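Local structure of Tni2 (Pseudomonas fluorescens, 6B12) at residues L80-G85 with S120-M125; G106-F111 with V137-S142. The protein probably acts as an immunity protein that binds and neutralises a partner toxin delivered between competing bacteria. All coordinates share one frame; numbering follows the deposited sequence.

Overall arrangement
Both contacts are buried near the centre of the chain and share one five-stranded antiparallel sheet. Contact 1 joins strand 78-84 of the neighbouring four-stranded sheet to strand 121-128 in the middle of the five-stranded one, so it is a contact between sheets. Contact 2 stays within the five-stranded sheet and spans the two strands that flank 121-128. Contact 1 is wholly apolar. Contact 2 has the same apolar character but adds a tyrosine hydroxyl, while its segment 137-142 ends in a polar, more exposed turn. The two also meet directly, for Thr123 and Ser120 of contact 1 probably hydrogen-bond to Asp138 and Asp140 of contact 2.

Contact 1: residues L80-G85 with S120-M125; sequences LYVVSG and SIFTCM
With CG between the backbone N and the carbonyl carbon (chi1 67°), Phe122 sends its ring out from strand 121-128 toward strand 78-84, where Leu80, whose CG lies anti to its backbone N (chi1 176°), extends the other way to meet it. Val82 completes the meeting through CG2. This methyl sits at the outer edge of the Phe122 ring, close to the ring plane, and lies 3.6 Å from Phe122 CZ and equally near Phe122 CE1, so it straddles one ring bond. Leu80 reaches the adjoining part of the rim, its CD2 4.2 Å from Phe122 CE2. Neither group stacks on a face; both aliphatic side chains abut the edge. The same Leu80 CD2 also rests 4.0 Å from Cys124 CB, with Cys124 SG only slightly farther, and so fills the corner between two residues of the opposing strand.

Phe122 and Cys124 are two apart in their strand, as are Leu80 and Val82 in theirs, which places each pair on the inward face of its sheet. The axes of segments 80-84 and 121-125 run nearly antiparallel, at 163°, and approach to 10.5 Å, a separation bridged by side chains with no backbone bond between the two segments. A long aromatic ring suits the wider part of this gap, whereas compact Cys124 leaves room for the branched end of Leu80. Around them, Tyr108 touches Leu80 and Cys124, and Ile139 touches Leu80 and Phe122, continuing the apolar layer. Thr123, on the other face of the strand, hydrogen-bonds through OG1 to Asp138 OD1. Because no hydrogen bond crosses the contact, the two sheets are held here by shape and by the burial of apolar side chains.

Contact 2: residues G106-F111 with V137-S142; sequences GIYSWF and VDIDAS
Asp140 OD1 is gripped by three groups: the hydroxyl and the backbone N of Ser142, and Ser120 OG from the turn before the adjacent strand. Ser142 OG donates at 2.6 Å to Asp140 OD1, on the syn side and 30° out of the carboxylate plane. Ser142 N reaches the same oxygen at 3.0 Å from the same face, more steeply above the plane, and closes an Asx turn. A short carboxylate side chain suits this place, since it can reach forward to the N-H and hydroxyl two residues on, where the chain turns at the end of the strand.

The meeting between the segments lies farther inside. Tyr108 sends its ring across to Val137, and the two side chains cross at about a right angle. Val137 CB lies in the plane of the ring, 4.0 Å from Tyr108 CE1, so the valine meets the edge and no face. Val137 CG1, anti to its backbone N (chi1 -176°), extends to 3.7 Å from Tyr108 OH, while Ile139 CD1 comes more loosely to the same hydroxyl. The buried hydroxyl is satisfied by the carbonyl oxygen of Ala94, which lets a tyrosine occupy a largely apolar site, and Phe126 packs edge-to-face with its ring.

Strand 121-128 lies between these two strands, and Tyr108 reaches Val137 past it. On this face Leu80 of strand 78-84 packs against Phe111. The arrangement belongs to an antiparallel beta-meander, in which strands 102-112, 121-128 and 134-140 follow one another in the chain and lie side by side in the same order.

Contact 1: residues L80-G85 with S120-M125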
loop_
_atom_site.group_PDB
_atom_site.type_symbol
_atom_site.label_atom_id
_atom_site.label_comp_id
_atom_site.label_asym_id
_atom_site.label_seq_id
_atom_site.Cartn_x
_atom_site.Cartn_y
_atom_site.Cartn_z
ATOM N N LEU C 80 -8.243 -5.198 9.619
ATOM C CA LEU C 80 -6.890 -5.385 10.142
ATOM C C LEU C 80 -6.938 -6.023 11.523
ATOM O O LEU C 80 -7.654 -5.543 12.408
ATOM C CB LEU C 80 -6.174 -4.036 10.198
ATOM C CG LEU C 80 -4.773 -4.058 10.809
ATOM C CD1 LEU C 80 -3.791 -4.921 9.990
ATOM C CD2 LEU C 80 -4.282 -2.598 10.979
ATOM N N TYR C 81 -6.146 -7.083 11.712
ATOM C CA TYR C 81 -6.010 -7.766 12.991
ATOM C C TYR C 81 -4.543 -7.827 13.378
ATOM O O TYR C 81 -3.673 -7.942 12.521
ATOM C CB TYR C 81 -6.530 -9.205 12.928
ATOM C CG TYR C 81 -7.985 -9.296 12.549
ATOM C CD1 TYR C 81 -8.979 -9.213 13.521
ATOM C CD2 TYR C 81 -8.364 -9.430 11.214
ATOM C CE1 TYR C 81 -10.325 -9.289 13.166
ATOM C CE2 TYR C 81 -9.693 -9.508 10.849
ATOM C CZ TYR C 81 -10.674 -9.432 11.833
ATOM O OH TYR C 81 -12.007 -9.512 11.487
ATOM N N VAL C 82 -4.292 -7.769 14.680
ATOM C CA VAL C 82 -2.989 -8.123 15.257
ATOM C C VAL C 82 -3.171 -9.463 15.939
ATOM O O VAL C 82 -4.013 -9.601 16.828
ATOM C CB VAL C 82 -2.496 -7.062 16.247
ATOM C CG1 VAL C 82 -1.212 -7.542 16.941
ATOM C CG2 VAL C 82 -2.247 -5.769 15.512
ATOM N N VAL C 83 -2.386 -10.454 15.526
ATOM C CA VAL C 83 -2.499 -11.812 16.034
ATOM C C VAL C 83 -1.250 -12.116 16.843
ATOM O O VAL C 83 -0.143 -11.786 16.421
ATOM C CB VAL C 83 -2.650 -12.822 14.877
ATOM C CG1 VAL C 83 -2.757 -14.234 15.397
ATOM C CG2 VAL C 83 -3.873 -12.460 13.983
ATOM N N SER C 84 -1.429 -12.719 18.005
ATOM C CA SER C 84 -0.278 -13.088 18.818
ATOM C C SER C 84 0.536 -14.182 18.116
ATOM O O SER C 84 0.031 -14.936 17.283
ATOM C CB SER C 84 -0.732 -13.569 20.204
ATOM O OG SER C 84 -1.500 -14.755 20.118
ATOM N N GLY C 85 1.825 -14.251 18.441
ATOM C CA GLY C 85 2.659 -15.264 17.808
ATOM C C GLY C 85 2.199 -16.681 18.089
ATOM O O GLY C 85 2.367 -17.578 17.251
ATOM N N SER C 120 7.810 -3.126 18.397
ATOM C CA SER C 120 6.410 -3.514 18.483
ATOM C C SER C 120 5.508 -2.684 17.568
ATOM O O SER C 120 4.347 -3.051 17.389
ATOM C CB SER C 120 5.901 -3.377 19.916
ATOM O OG SER C 120 5.884 -2.003 20.311
ATOM N N ILE C 121 6.019 -1.613 16.964
ATOM C CA ILE C 121 5.200 -0.715 16.139
ATOM C C ILE C 121 5.275 -1.150 14.687
ATOM O O ILE C 121 6.368 -1.360 14.154
ATOM C CB ILE C 121 5.664 0.745 16.281
ATOM C CG1 ILE C 121 5.508 1.211 17.732
ATOM C CG2 ILE C 121 4.836 1.660 15.364
ATOM C CD1 ILE C 121 6.188 2.574 18.045
ATOM N N PHE C 122 4.110 -1.240 14.029
ATOM C CA PHE C 122 4.048 -1.415 12.585
ATOM C C PHE C 122 3.157 -0.319 12.011
ATOM O O PHE C 122 2.483 0.417 12.743
ATOM C CB PHE C 122 3.536 -2.814 12.201
ATOM C CG PHE C 122 2.100 -3.053 12.579
ATOM C CD1 PHE C 122 1.759 -3.476 13.858
ATOM C CD2 PHE C 122 1.090 -2.870 11.635
ATOM C CE1 PHE C 122 0.438 -3.704 14.205
ATOM C CE2 PHE C 122 -0.258 -3.080 11.973
ATOM C CZ PHE C 122 -0.591 -3.506 13.239
ATOM N N THR C 123 3.177 -0.195 10.689
ATOM C CA THR C 123 2.436 0.861 10.001
ATOM C C THR C 123 1.486 0.251 8.987
ATOM O O THR C 123 1.883 -0.596 8.188
ATOM C CB THR C 123 3.393 1.809 9.273
ATOM O OG1 THR C 123 4.297 2.413 10.207
ATOM C CG2 THR C 123 2.604 2.918 8.567
ATOM N N CYS C 124 0.237 0.724 8.973
ATOM C CA CYS C 124 -0.698 0.304 7.941
ATOM C C CYS C 124 -1.308 1.554 7.330
ATOM O O CYS C 124 -1.605 2.532 8.041
ATOM C CB CYS C 124 -1.767 -0.624 8.513
ATOM S SG CYS C 124 -2.752 -1.505 7.269
HETATM N N MSE C 125 -1.423 1.536 6.009
HETATM C CA MSE C 125 -1.901 2.693 5.261
HETATM C C MSE C 125 -3.418 2.608 5.192
HETATM O O MSE C 125 -3.967 1.574 4.836
HETATM C CB MSE C 125 -1.256 2.723 3.870
HETATM C CG MSE C 125 0.261 2.675 3.905
HETATM SE SE MSE C 125 1.055 4.122 4.971
HETATM C CE MSE C 125 0.238 5.517 3.950
#

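Contact 2: residues G106-F111 with V137-S142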
loop_
_atom_site.group_PDB
_atom_site.type_symbol
_atom_site.label_atom_id
_atom_site.label_comp_id
_atom_site.label_asym_id
_atom_site.label_seq_id
_atom_site.Cartn_x
_atom_site.Cartn_y
_atom_site.Cartn_z
ATOM N N GLY C 106 -13.001 4.139 7.180
ATOM C CA GLY C 106 -12.025 3.934 6.134
ATOM C C GLY C 106 -11.642 2.477 6.039
ATOM O O GLY C 106 -12.248 1.612 6.678
ATOM N N ILE C 107 -10.631 2.209 5.211
ATOM C CA ILE C 107 -10.198 0.834 4.939
ATOM C C ILE C 107 -8.678 0.775 4.997
ATOM O O ILE C 107 -7.999 1.521 4.281
ATOM C CB ILE C 107 -10.690 0.330 3.561
ATOM C CG1 ILE C 107 -12.208 0.463 3.428
ATOM C CG2 ILE C 107 -10.305 -1.156 3.331
ATOM C CD1 ILE C 107 -12.702 0.147 2.015
ATOM N N TYR C 108 -8.142 -0.139 5.801
ATOM C CA TYR C 108 -6.711 -0.407 5.739
ATOM C C TYR C 108 -6.363 -1.090 4.417
ATOM O O TYR C 108 -7.094 -1.969 3.947
ATOM C CB TYR C 108 -6.285 -1.272 6.921
ATOM C CG TYR C 108 -6.301 -0.500 8.224
ATOM C CD1 TYR C 108 -5.380 0.519 8.456
ATOM C CD2 TYR C 108 -7.243 -0.769 9.204
ATOM C CE1 TYR C 108 -5.381 1.247 9.662
ATOM C CE2 TYR C 108 -7.250 -0.043 10.437
ATOM C CZ TYR C 108 -6.306 0.953 10.636
ATOM O OH TYR C 108 -6.290 1.679 11.809
ATOM N N SER C 109 -5.242 -0.671 3.814
ATOM C CA SER C 109 -4.951 -0.955 2.417
ATOM C C SER C 109 -3.634 -1.670 2.183
ATOM O O SER C 109 -3.595 -2.548 1.333
ATOM C CB SER C 109 -4.993 0.329 1.591
ATOM O OG SER C 109 -6.297 0.875 1.696
ATOM N N TRP C 110 -2.560 -1.334 2.908
ATOM C CA TRP C 110 -1.293 -2.051 2.745
ATOM C C TRP C 110 -0.367 -1.626 3.878
ATOM O O TRP C 110 -0.667 -0.689 4.619
ATOM C CB TRP C 110 -0.647 -1.793 1.376
ATOM C CG TRP C 110 -0.070 -0.399 1.105
ATOM C CD1 TRP C 110 1.174 0.059 1.440
ATOM C CD2 TRP C 110 -0.710 0.673 0.401
ATOM N NE1 TRP C 110 1.343 1.353 1.013
ATOM C CE2 TRP C 110 0.202 1.749 0.356
ATOM C CE3 TRP C 110 -1.961 0.827 -0.197
ATOM C CZ2 TRP C 110 -0.109 2.964 -0.241
ATOM C CZ3 TRP C 110 -2.264 2.033 -0.809
ATOM C CH2 TRP C 110 -1.347 3.085 -0.820
ATOM N N PHE C 111 0.770 -2.315 3.997
ATOM C CA PHE C 111 1.717 -2.064 5.084
ATOM C C PHE C 111 2.952 -1.347 4.559
ATOM O O PHE C 111 3.353 -1.535 3.409
ATOM C CB PHE C 111 2.176 -3.376 5.748
ATOM C CG PHE C 111 1.078 -4.144 6.411
ATOM C CD1 PHE C 111 0.552 -3.727 7.627
ATOM C CD2 PHE C 111 0.555 -5.291 5.812
ATOM C CE1 PHE C 111 -0.475 -4.435 8.240
ATOM C CE2 PHE C 111 -0.461 -6.002 6.420
ATOM C CZ PHE C 111 -0.976 -5.592 7.636
ATOM N N VAL C 137 -0.933 5.048 9.582
ATOM C CA VAL C 137 -1.405 4.695 10.920
ATOM C C VAL C 137 -0.368 3.785 11.562
ATOM O O VAL C 137 -0.164 2.649 11.125
ATOM C CB VAL C 137 -2.787 4.030 10.891
ATOM C CG1 VAL C 137 -3.288 3.770 12.339
ATOM C CG2 VAL C 137 -3.779 4.915 10.139
ATOM N N ASP C 138 0.299 4.293 12.584
ATOM C CA ASP C 138 1.257 3.504 13.343
ATOM C C ASP C 138 0.537 2.864 14.518
ATOM O O ASP C 138 -0.228 3.528 15.224
ATOM C CB ASP C 138 2.405 4.385 13.843
ATOM C CG ASP C 138 3.382 4.771 12.735
ATOM O OD1 ASP C 138 3.133 4.473 11.538
ATOM O OD2 ASP C 138 4.415 5.381 13.054
ATOM N N ILE C 139 0.802 1.576 14.731
ATOM C CA ILE C 139 0.061 0.745 15.670
ATOM C C ILE C 139 1.064 -0.012 16.542
ATOM O O ILE C 139 2.026 -0.569 16.021
ATOM C CB ILE C 139 -0.861 -0.236 14.915
ATOM C CG1 ILE C 139 -1.902 0.563 14.100
ATOM C CG2 ILE C 139 -1.562 -1.212 15.879
ATOM C CD1 ILE C 139 -2.397 -0.166 12.853
ATOM N N ASP C 140 0.844 -0.006 17.855
ATOM C CA ASP C 140 1.684 -0.749 18.800
ATOM C C ASP C 140 1.104 -2.149 18.939
ATOM O O ASP C 140 0.074 -2.342 19.597
ATOM C CB ASP C 140 1.713 -0.032 20.147
ATOM C CG ASP C 140 2.609 -0.718 21.173
ATOM O OD1 ASP C 140 3.225 -1.760 20.861
ATOM O OD2 ASP C 140 2.677 -0.163 22.289
ATOM N N ALA C 141 1.758 -3.134 18.327
ATOM C CA ALA C 141 1.243 -4.498 18.422
ATOM C C ALA C 141 1.288 -5.050 19.835
ATOM O O ALA C 141 0.588 -6.027 20.114
ATOM C CB ALA C 141 2.025 -5.464 17.507
ATOM N N SER C 142 2.149 -4.514 20.711
ATOM C CA SER C 142 2.218 -5.058 22.058
ATOM C C SER C 142 0.990 -4.691 22.885
ATOM O O SER C 142 0.727 -5.336 23.906
ATOM C CB SER C 142 3.508 -4.593 22.758
ATOM O OG SER C 142 3.447 -3.209 23.047
#